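Side-chain contacts in BtGH115A (Bacteroides thetaiotaomicron, PDB 5BY3), which probably acts as a family GH115 4-O-methyl-alpha-glucuronidase, a glycoside hydrolase with specificity for decorated arabinogalactans: residues 391-394 against 395-398; 436-439 against 440-443; 465-468 against 469-473; 561-564 against 565-569. One frame throughout, in Å; residues are numbered along the deposited sequence.

Contact 1: 391-394 against 395-398; sequences YYHV and SYWG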
loop_
_atom_site.group_PDB
_atom_site.type_symbol
_atom_site.label_atom_id
_atom_site.label_comp_id
_atom_site.label_asym_id
_atom_site.label_seq_id
_atom_site.Cartn_x
_atom_site.Cartn_y
_atom_site.Cartn_z
ATOM N N TYR A 391 3.053 7.956 -4.808
ATOM C CA TYR A 391 3.852 6.817 -4.475
ATOM C C TYR A 391 3.671 6.650 -2.969
ATOM O O TYR A 391 4.092 7.520 -2.195
ATOM C CB TYR A 391 5.317 7.077 -4.830
ATOM C CG TYR A 391 6.323 6.062 -4.296
ATOM C CD1 TYR A 391 6.069 4.655 -4.329
ATOM C CD2 TYR A 391 7.551 6.493 -3.787
ATOM C CE1 TYR A 391 7.019 3.733 -3.843
ATOM C CE2 TYR A 391 8.501 5.574 -3.302
ATOM C CZ TYR A 391 8.232 4.206 -3.318
ATOM O OH TYR A 391 9.184 3.330 -2.820
ATOM N N TYR A 392 3.027 5.531 -2.588
ATOM C CA TYR A 392 2.608 5.206 -1.219
ATOM C C TYR A 392 3.316 3.944 -0.719
ATOM O O TYR A 392 3.618 3.059 -1.524
ATOM C CB TYR A 392 1.096 4.988 -1.184
ATOM C CG TYR A 392 0.420 5.141 0.189
ATOM C CD1 TYR A 392 0.005 6.383 0.650
ATOM C CD2 TYR A 392 0.162 4.033 0.998
ATOM C CE1 TYR A 392 -0.628 6.519 1.881
ATOM C CE2 TYR A 392 -0.474 4.160 2.219
ATOM C CZ TYR A 392 -0.866 5.410 2.652
ATOM O OH TYR A 392 -1.500 5.560 3.855
ATOM N N HIS A 393 3.560 3.868 0.595
ATOM C CA HIS A 393 4.264 2.740 1.207
ATOM C C HIS A 393 3.381 1.915 2.122
ATOM O O HIS A 393 2.782 2.468 3.040
ATOM C CB HIS A 393 5.467 3.218 2.039
ATOM C CG HIS A 393 6.654 3.623 1.230
ATOM N ND1 HIS A 393 6.747 4.851 0.603
ATOM C CD2 HIS A 393 7.812 2.977 0.967
ATOM C CE1 HIS A 393 7.910 4.939 -0.017
ATOM N NE2 HIS A 393 8.577 3.815 0.189
ATOM N N VAL A 394 3.310 0.606 1.883
ATOM C CA VAL A 394 2.835 -0.346 2.933
ATOM C C VAL A 394 3.988 -1.231 3.438
ATOM O O VAL A 394 3.800 -2.132 4.238
ATOM C CB VAL A 394 1.608 -1.215 2.520
ATOM C CG1 VAL A 394 0.363 -0.349 2.296
ATOM C CG2 VAL A 394 1.922 -2.082 1.315
ATOM N N SER A 395 5.196 -0.911 2.973
ATOM C CA SER A 395 6.436 -1.575 3.392
ATOM C C SER A 395 7.623 -0.591 3.275
ATOM O O SER A 395 7.632 0.269 2.406
ATOM C CB SER A 395 6.651 -2.841 2.560
ATOM O OG SER A 395 7.900 -3.412 2.859
ATOM N N TYR A 396 8.608 -0.690 4.156
ATOM C CA TYR A 396 9.700 0.257 4.062
ATOM C C TYR A 396 10.966 -0.168 4.753
ATOM O O TYR A 396 10.932 -0.846 5.783
ATOM C CB TYR A 396 9.239 1.602 4.615
ATOM C CG TYR A 396 10.247 2.693 4.610
ATOM C CD1 TYR A 396 10.686 3.241 3.420
ATOM C CD2 TYR A 396 10.749 3.205 5.807
ATOM C CE1 TYR A 396 11.630 4.265 3.401
ATOM C CE2 TYR A 396 11.662 4.259 5.805
ATOM C CZ TYR A 396 12.109 4.777 4.589
ATOM O OH TYR A 396 12.994 5.832 4.554
ATOM N N TRP A 397 12.086 0.267 4.192
ATOM C CA TRP A 397 13.401 0.134 4.852
ATOM C C TRP A 397 13.906 1.545 5.080
ATOM O O TRP A 397 14.083 2.280 4.123
ATOM C CB TRP A 397 14.352 -0.687 3.954
ATOM C CG TRP A 397 15.861 -0.547 4.191
ATOM C CD1 TRP A 397 16.507 0.274 5.094
ATOM C CD2 TRP A 397 16.884 -1.241 3.500
ATOM N NE1 TRP A 397 17.858 0.119 5.011
ATOM C CE2 TRP A 397 18.134 -0.789 4.033
ATOM C CE3 TRP A 397 16.884 -2.209 2.474
ATOM C CZ2 TRP A 397 19.373 -1.283 3.586
ATOM C CZ3 TRP A 397 18.135 -2.708 2.008
ATOM C CH2 TRP A 397 19.361 -2.242 2.574
ATOM N N GLY A 398 14.108 1.933 6.337
ATOM C CA GLY A 398 14.578 3.274 6.653
ATOM C C GLY A 398 14.296 3.705 8.066
ATOM O O GLY A 398 13.943 2.875 8.891
#
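The carbonyl oxygen of Ser395 lies 3.1 Å from CD2 of His393, close to the plane of the imidazole, so a ring C-H rather than a ring nitrogen faces this acceptor. The same CD2 also meets Tyr396, whose CD1 is 3.8 Å from it. The two rings form an offset edge-to-face pair: the phenol turns its edge toward the imidazole face, with centroids 5.4 Å apart and planes at 89°. Both torsions serve this meeting. His393 carries CG beside its backbone N (chi1 -76°), while Tyr396 sets CG anti to its own N (chi1 179°), which brings CD1 to the imidazole. On a second front, ND1 of His393 sits over the rim of one face of Tyr391. Replacing His393 by alanine would probably leave the Tyr396 edge without the face it packs on and open a gap between it and Tyr391. The far end of Tyr396 is held by Lys345 through its hydroxyl. Tyr391 to His393 end strand 388-393, which runs between parallel strands 362-366 and 429-433 of the TIM barrel; Tyr392 and Val394 face helix 411-423, and the loop that begins at Val394 leaves from the C-terminal rim, where such barrels carry their active sites.

Contact 2: 436-439 against 440-443; sequences DIKP and AEYQ. With NI (nickel (II) ion), chain C.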
loop_
_atom_site.group_PDB
_atom_site.type_symbol
_atom_site.label_atom_id
_atom_site.label_comp_id
_atom_site.label_asym_id
_atom_site.label_seq_id
_atom_site.Cartn_x
_atom_site.Cartn_y
_atom_site.Cartn_z
ATOM N N ASP A 436 7.590 -7.620 -0.629
ATOM C CA ASP A 436 7.596 -8.941 -1.311
ATOM C C ASP A 436 6.221 -9.371 -1.804
ATOM O O ASP A 436 6.045 -10.557 -2.118
ATOM C CB ASP A 436 8.089 -10.035 -0.360
ATOM C CG ASP A 436 9.393 -9.682 0.328
ATOM O OD1 ASP A 436 10.446 -9.761 -0.343
ATOM O OD2 ASP A 436 9.376 -9.369 1.539
ATOM N N ILE A 437 5.260 -8.435 -1.863
ATOM C CA ILE A 437 3.820 -8.741 -2.067
ATOM C C ILE A 437 3.212 -9.443 -0.825
ATOM O O ILE A 437 2.438 -8.830 -0.094
ATOM C CB ILE A 437 3.492 -9.530 -3.372
ATOM C CG1 ILE A 437 4.112 -8.841 -4.633
ATOM C CG2 ILE A 437 1.985 -9.817 -3.462
ATOM C CD1 ILE A 437 4.046 -9.669 -5.920
ATOM N N LYS A 438 3.562 -10.701 -0.578
ATOM C CA LYS A 438 3.115 -11.383 0.657
ATOM C C LYS A 438 3.933 -10.774 1.820
ATOM O O LYS A 438 5.123 -10.589 1.655
ATOM C CB LYS A 438 3.271 -12.918 0.519
ATOM C CG LYS A 438 2.614 -13.455 -0.775
ATOM C CD LYS A 438 2.824 -14.949 -1.047
ATOM C CE LYS A 438 2.161 -15.824 0.001
ATOM N NZ LYS A 438 0.698 -15.550 0.152
ATOM N N PRO A 439 3.330 -10.413 2.957
ATOM C CA PRO A 439 1.971 -10.770 3.327
ATOM C C PRO A 439 1.056 -9.522 3.478
ATOM O O PRO A 439 0.510 -9.286 4.549
ATOM C CB PRO A 439 2.209 -11.414 4.693
ATOM C CG PRO A 439 3.254 -10.501 5.336
ATOM C CD PRO A 439 4.144 -10.083 4.153
ATOM N N ALA A 440 0.934 -8.735 2.420
ATOM C CA ALA A 440 0.185 -7.475 2.371
ATOM C C ALA A 440 -0.993 -7.612 1.434
ATOM O O ALA A 440 -1.524 -6.582 0.938
ATOM C CB ALA A 440 1.091 -6.363 1.832
ATOM N N GLU A 441 -1.341 -8.871 1.139
ATOM C CA GLU A 441 -2.405 -9.216 0.227
ATOM C C GLU A 441 -3.654 -8.343 0.407
ATOM O O GLU A 441 -4.245 -7.822 -0.558
ATOM C CB GLU A 441 -2.802 -10.669 0.424
ATOM C CG GLU A 441 -1.715 -11.698 0.110
ATOM C CD GLU A 441 -0.958 -12.199 1.341
ATOM O OE1 GLU A 441 -1.035 -11.584 2.429
ATOM O OE2 GLU A 441 -0.287 -13.252 1.212
ATOM N N TYR A 442 -4.055 -8.164 1.653
ATOM C CA TYR A 442 -5.253 -7.429 1.892
ATOM C C TYR A 442 -5.086 -5.935 1.524
ATOM O O TYR A 442 -5.882 -5.424 0.704
ATOM C CB TYR A 442 -5.813 -7.625 3.324
ATOM C CG TYR A 442 -7.051 -6.756 3.471
ATOM C CD1 TYR A 442 -8.215 -7.063 2.760
ATOM C CD2 TYR A 442 -7.023 -5.564 4.209
ATOM C CE1 TYR A 442 -9.317 -6.243 2.828
ATOM C CE2 TYR A 442 -8.148 -4.734 4.275
ATOM C CZ TYR A 442 -9.284 -5.096 3.579
ATOM O OH TYR A 442 -10.401 -4.324 3.608
ATOM N N GLN A 443 -4.082 -5.256 2.100
ATOM C CA GLN A 443 -3.860 -3.806 1.828
ATOM C C GLN A 443 -3.714 -3.480 0.326
ATOM O O GLN A 443 -4.246 -2.470 -0.154
ATOM C CB GLN A 443 -2.661 -3.240 2.594
ATOM C CG GLN A 443 -2.800 -3.228 4.127
ATOM C CD GLN A 443 -2.274 -4.496 4.833
ATOM O OE1 GLN A 443 -2.073 -5.546 4.203
ATOM N NE2 GLN A 443 -2.063 -4.406 6.148
HETATM NI NI NI C . 8.693 -8.037 3.409
HETATM O O HOH W 1 6.613 -8.011 1.966
HETATM O O HOH W 2 10.996 -8.774 3.985
#
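Ala440 N donates to Ile437 O at 2.9 Å (N-H...O angle 157°), closing a type VI beta turn with cis Pro439 in its third position. The turn belongs to a beta-to-alpha loop of the TIM barrel, between strand 429-433 and helix 441-452, and delivers the chain to the helix with Ala440 as N-cap, a residue whose methyl cannot cap the first turn.

Packing is tight on the side of Lys438 and Glu441. The ammonium group meets Glu441 OE2 nearly along its C-O direction, NZ to OE2 being 2.7 Å, in a buried salt bridge. Lys438 reaches it by doubling back, with bends at chi3 (65°) and chi4 (56°), and its chain crosses the carboxylate so that CG also lies 3.5 Å from OE2. Glu441, bent at chi2, brings OE1 against the Pro439 backbone, 3.1 Å from Pro439 C. Further partners of the ammonium group are Glu557, Trp135 O and the Trp611 ring, the last through a cation-pi contact; such surroundings would probably keep the lysine charged.

On the other flank Asp436 makes no contact with 440-443, and metal and water take the place of side-chain packing. Its OD1 bonds Leu174 N, while OD2 lies 2.4 Å from the nickel ion, with Leu404 O and two waters as the other ligands. One of these waters ties the ion to the turn: it accepts from Asp436 N at 2.8 Å and donates to Lys438 O at 3.0 Å.

Contact 3: 465-468 against 469-473; sequences HLKH and WLERE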
loop_
_atom_site.group_PDB
_atom_site.type_symbol
_atom_site.label_atom_id
_atom_site.label_comp_id
_atom_site.label_asym_id
_atom_site.label_seq_id
_atom_site.Cartn_x
_atom_site.Cartn_y
_atom_site.Cartn_z
ATOM N N HIS A 465 -15.739 -3.453 3.504
ATOM C CA HIS A 465 -14.724 -3.952 2.562
ATOM C C HIS A 465 -13.984 -5.166 3.141
ATOM O O HIS A 465 -13.949 -6.215 2.506
ATOM C CB HIS A 465 -13.745 -2.854 2.141
ATOM C CG HIS A 465 -12.828 -3.257 1.011
ATOM N ND1 HIS A 465 -11.605 -3.874 1.220
ATOM C CD2 HIS A 465 -12.971 -3.153 -0.339
ATOM C CE1 HIS A 465 -11.034 -4.126 0.051
ATOM N NE2 HIS A 465 -11.835 -3.688 -0.909
ATOM N N LEU A 466 -13.430 -5.027 4.347
ATOM C CA LEU A 466 -12.726 -6.140 5.030
ATOM C C LEU A 466 -13.627 -7.370 5.293
ATOM O O LEU A 466 -13.213 -8.505 5.075
ATOM C CB LEU A 466 -12.087 -5.639 6.352
ATOM C CG LEU A 466 -11.417 -6.667 7.260
ATOM C CD1 LEU A 466 -10.247 -7.354 6.567
ATOM C CD2 LEU A 466 -10.991 -6.026 8.569
ATOM N N LYS A 467 -14.859 -7.126 5.754
ATOM C CA LYS A 467 -15.844 -8.172 5.922
ATOM C C LYS A 467 -16.083 -8.956 4.611
ATOM O O LYS A 467 -16.005 -10.171 4.598
ATOM C CB LYS A 467 -17.133 -7.540 6.422
ATOM C CG LYS A 467 -18.257 -8.528 6.718
ATOM C CD LYS A 467 -19.492 -7.784 7.213
ATOM C CE LYS A 467 -20.754 -8.548 6.880
ATOM N NZ LYS A 467 -20.932 -9.614 7.893
ATOM N N HIS A 468 -16.348 -8.253 3.517
ATOM C CA HIS A 468 -16.621 -8.863 2.236
ATOM C C HIS A 468 -15.415 -9.678 1.781
ATOM O O HIS A 468 -15.561 -10.735 1.126
ATOM C CB HIS A 468 -16.977 -7.783 1.220
ATOM C CG HIS A 468 -17.341 -8.317 -0.125
ATOM N ND1 HIS A 468 -16.395 -8.745 -1.041
ATOM C CD2 HIS A 468 -18.546 -8.483 -0.723
ATOM C CE1 HIS A 468 -17.004 -9.171 -2.134
ATOM N NE2 HIS A 468 -18.308 -9.015 -1.970
ATOM N N TRP A 469 -14.224 -9.209 2.159
ATOM C CA TRP A 469 -12.986 -9.826 1.722
ATOM C C TRP A 469 -12.777 -11.131 2.472
ATOM O O TRP A 469 -12.514 -12.142 1.825
ATOM C CB TRP A 469 -11.789 -8.871 1.907
ATOM C CG TRP A 469 -10.476 -9.364 1.302
ATOM C CD1 TRP A 469 -10.070 -9.228 -0.015
ATOM C CD2 TRP A 469 -9.408 -10.082 1.979
ATOM N NE1 TRP A 469 -8.822 -9.783 -0.176
ATOM C CE2 TRP A 469 -8.396 -10.318 1.022
ATOM C CE3 TRP A 469 -9.194 -10.489 3.304
ATOM C CZ2 TRP A 469 -7.179 -10.962 1.344
ATOM C CZ3 TRP A 469 -7.977 -11.121 3.630
ATOM C CH2 TRP A 469 -6.987 -11.353 2.656
ATOM N N LEU A 470 -12.888 -11.106 3.811
ATOM C CA LEU A 470 -12.710 -12.331 4.671
ATOM C C LEU A 470 -13.752 -13.368 4.379
ATOM O O LEU A 470 -13.431 -14.565 4.266
ATOM C CB LEU A 470 -12.733 -12.034 6.199
ATOM C CG LEU A 470 -11.689 -11.037 6.738
ATOM C CD1 LEU A 470 -12.105 -10.401 8.034
ATOM C CD2 LEU A 470 -10.302 -11.629 6.863
ATOM N N GLU A 471 -14.990 -12.898 4.228
ATOM C CA GLU A 471 -16.093 -13.758 3.796
ATOM C C GLU A 471 -15.767 -14.421 2.494
ATOM O O GLU A 471 -15.959 -15.618 2.379
ATOM C CB GLU A 471 -17.417 -12.994 3.703
ATOM C CG GLU A 471 -18.032 -12.743 5.066
ATOM C CD GLU A 471 -19.346 -12.012 5.008
ATOM O OE1 GLU A 471 -19.595 -11.285 4.011
ATOM O OE2 GLU A 471 -20.105 -12.165 5.988
ATOM N N ARG A 472 -15.236 -13.662 1.527
ATOM C CA ARG A 472 -14.828 -14.264 0.234
ATOM C C ARG A 472 -13.641 -15.259 0.343
ATOM O O ARG A 472 -13.665 -16.304 -0.303
ATOM C CB ARG A 472 -14.585 -13.184 -0.839
ATOM C CG ARG A 472 -14.413 -13.628 -2.293
ATOM C CD ARG A 472 -13.834 -12.435 -3.066
ATOM N NE ARG A 472 -12.366 -12.351 -2.890
ATOM C CZ ARG A 472 -11.564 -11.311 -3.175
ATOM N NH1 ARG A 472 -12.033 -10.164 -3.627
ATOM N NH2 ARG A 472 -10.248 -11.419 -2.970
ATOM N N GLU A 473 -12.619 -14.946 1.139
ATOM C CA GLU A 473 -11.389 -15.789 1.140
ATOM C C GLU A 473 -11.483 -16.999 2.092
ATOM O O GLU A 473 -11.057 -18.111 1.755
ATOM C CB GLU A 473 -10.107 -14.989 1.386
ATOM C CG GLU A 473 -9.870 -13.742 0.521
ATOM C CD GLU A 473 -9.940 -13.942 -0.998
ATOM O OE1 GLU A 473 -8.914 -13.855 -1.654
ATOM O OE2 GLU A 473 -11.024 -14.113 -1.573
#
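Leu470 N donates to Leu466 O at 2.9 Å, almost straight (171°), and Glu471 N reaches Lys467 O at the same length: ordinary i to i+4 bonds of helix 462-473. Trp469 N divides itself between His465 O at 3.0 Å and a weak bond to Leu466 O, while Arg472 N meets His468 O from above the carbonyl plane, 39° out of it.

Lys467 and Glu471 cross one helical turn apart, and the extended lysine turns only at chi4 (81°) to bring NZ within 3.3 Å of Glu471 OE2, a weak salt bridge. Arg472 instead takes hold of Glu473 side-on with two nitrogens, NE lying 2.6 Å from OE2 and NH2 lying 3.1 Å from OE1; both oxygens stay near the guanidinium plane but are approached from above the carboxylate plane. OE1 is also hydrogen-bonded to Ser130. The arginine NH1 pairs with Glu445, whose other oxygen takes the Trp469 indole N-H. His465 is held at both ring nitrogens, ND1 by Tyr442 and NE2 by Asp449.

Glu473 CG lies 3.8 Å above the plane of the Trp469 ring, over its centre. Leu466 and Leu470 touch through CD1 to CD1 at 3.9 Å, facing helix 476-495. The weak Lys467-Glu471 pair, toward solvent, probably adds little stability, whereas among the buried Trp469, Leu470 and Glu473, Arg472 and Ser130 probably satisfy the carboxylate together.

Contact 4: 561-564 against 565-569; sequences YPVQ and AATQM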
loop_
_atom_site.group_PDB
_atom_site.type_symbol
_atom_site.label_atom_id
_atom_site.label_comp_id
_atom_site.label_asym_id
_atom_site.label_seq_id
_atom_site.Cartn_x
_atom_site.Cartn_y
_atom_site.Cartn_z
ATOM N N TYR A 561 -0.826 -16.883 10.411
ATOM C CA TYR A 561 0.558 -16.374 10.506
ATOM C C TYR A 561 0.646 -14.926 11.001
ATOM O O TYR A 561 1.381 -14.718 11.961
ATOM C CB TYR A 561 1.408 -16.579 9.231
ATOM C CG TYR A 561 2.889 -16.208 9.440
ATOM C CD1 TYR A 561 3.792 -17.123 10.029
ATOM C CD2 TYR A 561 3.376 -14.939 9.095
ATOM C CE1 TYR A 561 5.119 -16.784 10.245
ATOM C CE2 TYR A 561 4.685 -14.608 9.305
ATOM C CZ TYR A 561 5.557 -15.529 9.879
ATOM O OH TYR A 561 6.871 -15.178 10.105
ATOM N N PRO A 562 -0.086 -13.936 10.381
ATOM C CA PRO A 562 0.120 -12.554 10.902
ATOM C C PRO A 562 -0.391 -12.301 12.302
ATOM O O PRO A 562 0.305 -11.667 13.087
ATOM C CB PRO A 562 -0.578 -11.638 9.877
ATOM C CG PRO A 562 -1.491 -12.528 9.091
ATOM C CD PRO A 562 -0.945 -13.942 9.175
ATOM N N VAL A 563 -1.567 -12.797 12.656
ATOM C CA VAL A 563 -2.058 -12.619 14.045
ATOM C C VAL A 563 -1.148 -13.304 15.079
ATOM O O VAL A 563 -0.826 -12.704 16.118
ATOM C CB VAL A 563 -3.564 -13.000 14.269
ATOM C CG1 VAL A 563 -3.903 -13.028 15.767
ATOM C CG2 VAL A 563 -4.489 -11.996 13.597
ATOM N N GLN A 564 -0.722 -14.534 14.802
ATOM C CA GLN A 564 0.054 -15.254 15.792
ATOM C C GLN A 564 1.507 -14.814 15.780
ATOM O O GLN A 564 2.173 -14.798 16.830
ATOM C CB GLN A 564 -0.114 -16.761 15.653
ATOM C CG GLN A 564 -1.519 -17.272 16.017
ATOM C CD GLN A 564 -1.597 -18.804 16.143
ATOM O OE1 GLN A 564 -0.984 -19.566 15.387
ATOM N NE2 GLN A 564 -2.373 -19.250 17.106
ATOM N N ALA A 565 1.994 -14.410 14.613
ATOM C CA ALA A 565 3.353 -13.811 14.512
ATOM C C ALA A 565 3.426 -12.557 15.349
ATOM O O ALA A 565 4.281 -12.410 16.217
ATOM C CB ALA A 565 3.699 -13.505 13.067
ATOM N N ALA A 566 2.445 -11.691 15.143
ATOM C CA ALA A 566 2.325 -10.460 15.904
ATOM C C ALA A 566 2.212 -10.675 17.419
ATOM O O ALA A 566 2.836 -9.936 18.209
ATOM C CB ALA A 566 1.156 -9.648 15.359
ATOM N N THR A 567 1.403 -11.673 17.826
ATOM C CA THR A 567 1.203 -12.003 19.237
ATOM C C THR A 567 2.547 -12.377 19.890
ATOM O O THR A 567 2.906 -11.886 20.978
ATOM C CB THR A 567 0.228 -13.182 19.385
ATOM O OG1 THR A 567 -1.041 -12.837 18.795
ATOM C CG2 THR A 567 0.062 -13.603 20.908
ATOM N N GLN A 568 3.288 -13.227 19.181
ATOM C CA GLN A 568 4.509 -13.811 19.687
ATOM C C GLN A 568 5.662 -12.810 19.735
ATOM O O GLN A 568 6.590 -12.958 20.569
ATOM C CB GLN A 568 4.873 -15.079 18.879
ATOM C CG GLN A 568 3.939 -16.275 19.095
ATOM C CD GLN A 568 3.776 -16.639 20.569
ATOM O OE1 GLN A 568 4.758 -16.825 21.293
ATOM N NE2 GLN A 568 2.538 -16.693 21.025
HETATM N N MSE A 569 5.597 -11.802 18.850
HETATM C CA MSE A 569 6.524 -10.662 18.885
HETATM C C MSE A 569 6.235 -9.825 20.087
HETATM O O MSE A 569 7.160 -9.423 20.803
HETATM C CB MSE A 569 6.422 -9.813 17.605
HETATM C CG MSE A 569 7.565 -8.814 17.350
HETATM SE SE MSE A 569 9.375 -9.608 17.136
HETATM C CE MSE A 569 9.525 -10.884 15.655
#
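Thr567 OG1 donates to Val563 O at 2.7 Å, the bond of a helical threonine to the carbonyl one turn earlier, here inside helix 552-580. Thr567 N reaches the same oxygen at 3.0 Å, and the two donors arrive from opposite faces of the carbonyl plane. The hydroxyl gets there because OG1 lies beside its own backbone N (chi1 -60°), which leaves CG2 anti to that N. A valine in place of Thr567 would probably deprive Val563 O of its second donor, leaving it to the backbone N-H.

Two residues earlier, in the interleaved pair, the methyl of Ala565 sits over a face of Tyr561: CB is 4.2 Å from the ring centroid and 15° off the normal, a CH-pi contact. Between Tyr561 and Val563, Pro562, with no N-H to give, kinks the helix, yet its oxygen still takes Ala566 N at 3.0 Å.

Farther out, the Tyr561 hydroxyl bonds Thr600 and Trp405, and Tyr603 meets the ring edge-to-face, which probably holds the ring under the methyl. Val563 and Thr567 lean on helix 523-543, whose Glu541 and Ser537 accept from the Gln564 amide. Gln568, packed against helix 587-603, carries CG beside its backbone N (chi1 -70°), 3.2 Å from Gln564 O.

Overall arrangement
The four contacts follow in series along the chain, each closing before the next opens, so none nests or crosses. Contact 1 is the exit of strand 388-393 into its loop. After helix 411-423 and strand 429-433, contact 2 closes the turn into helix 441-452; it touches contact 1 through Val394 CG1 and Gln443 CB, 4.2 Å apart. Contact 3, on helix 462-473 past the short helix 454-459, packs on contact 2 where Tyr442 CD1 lies 3.3 Å from Trp469 CD2. Contact 4, on helix 552-580, stands about 6 Å from contact 2 between nearest atoms. The series therefore leads from the barrel rim and nickel site into the helices beyond.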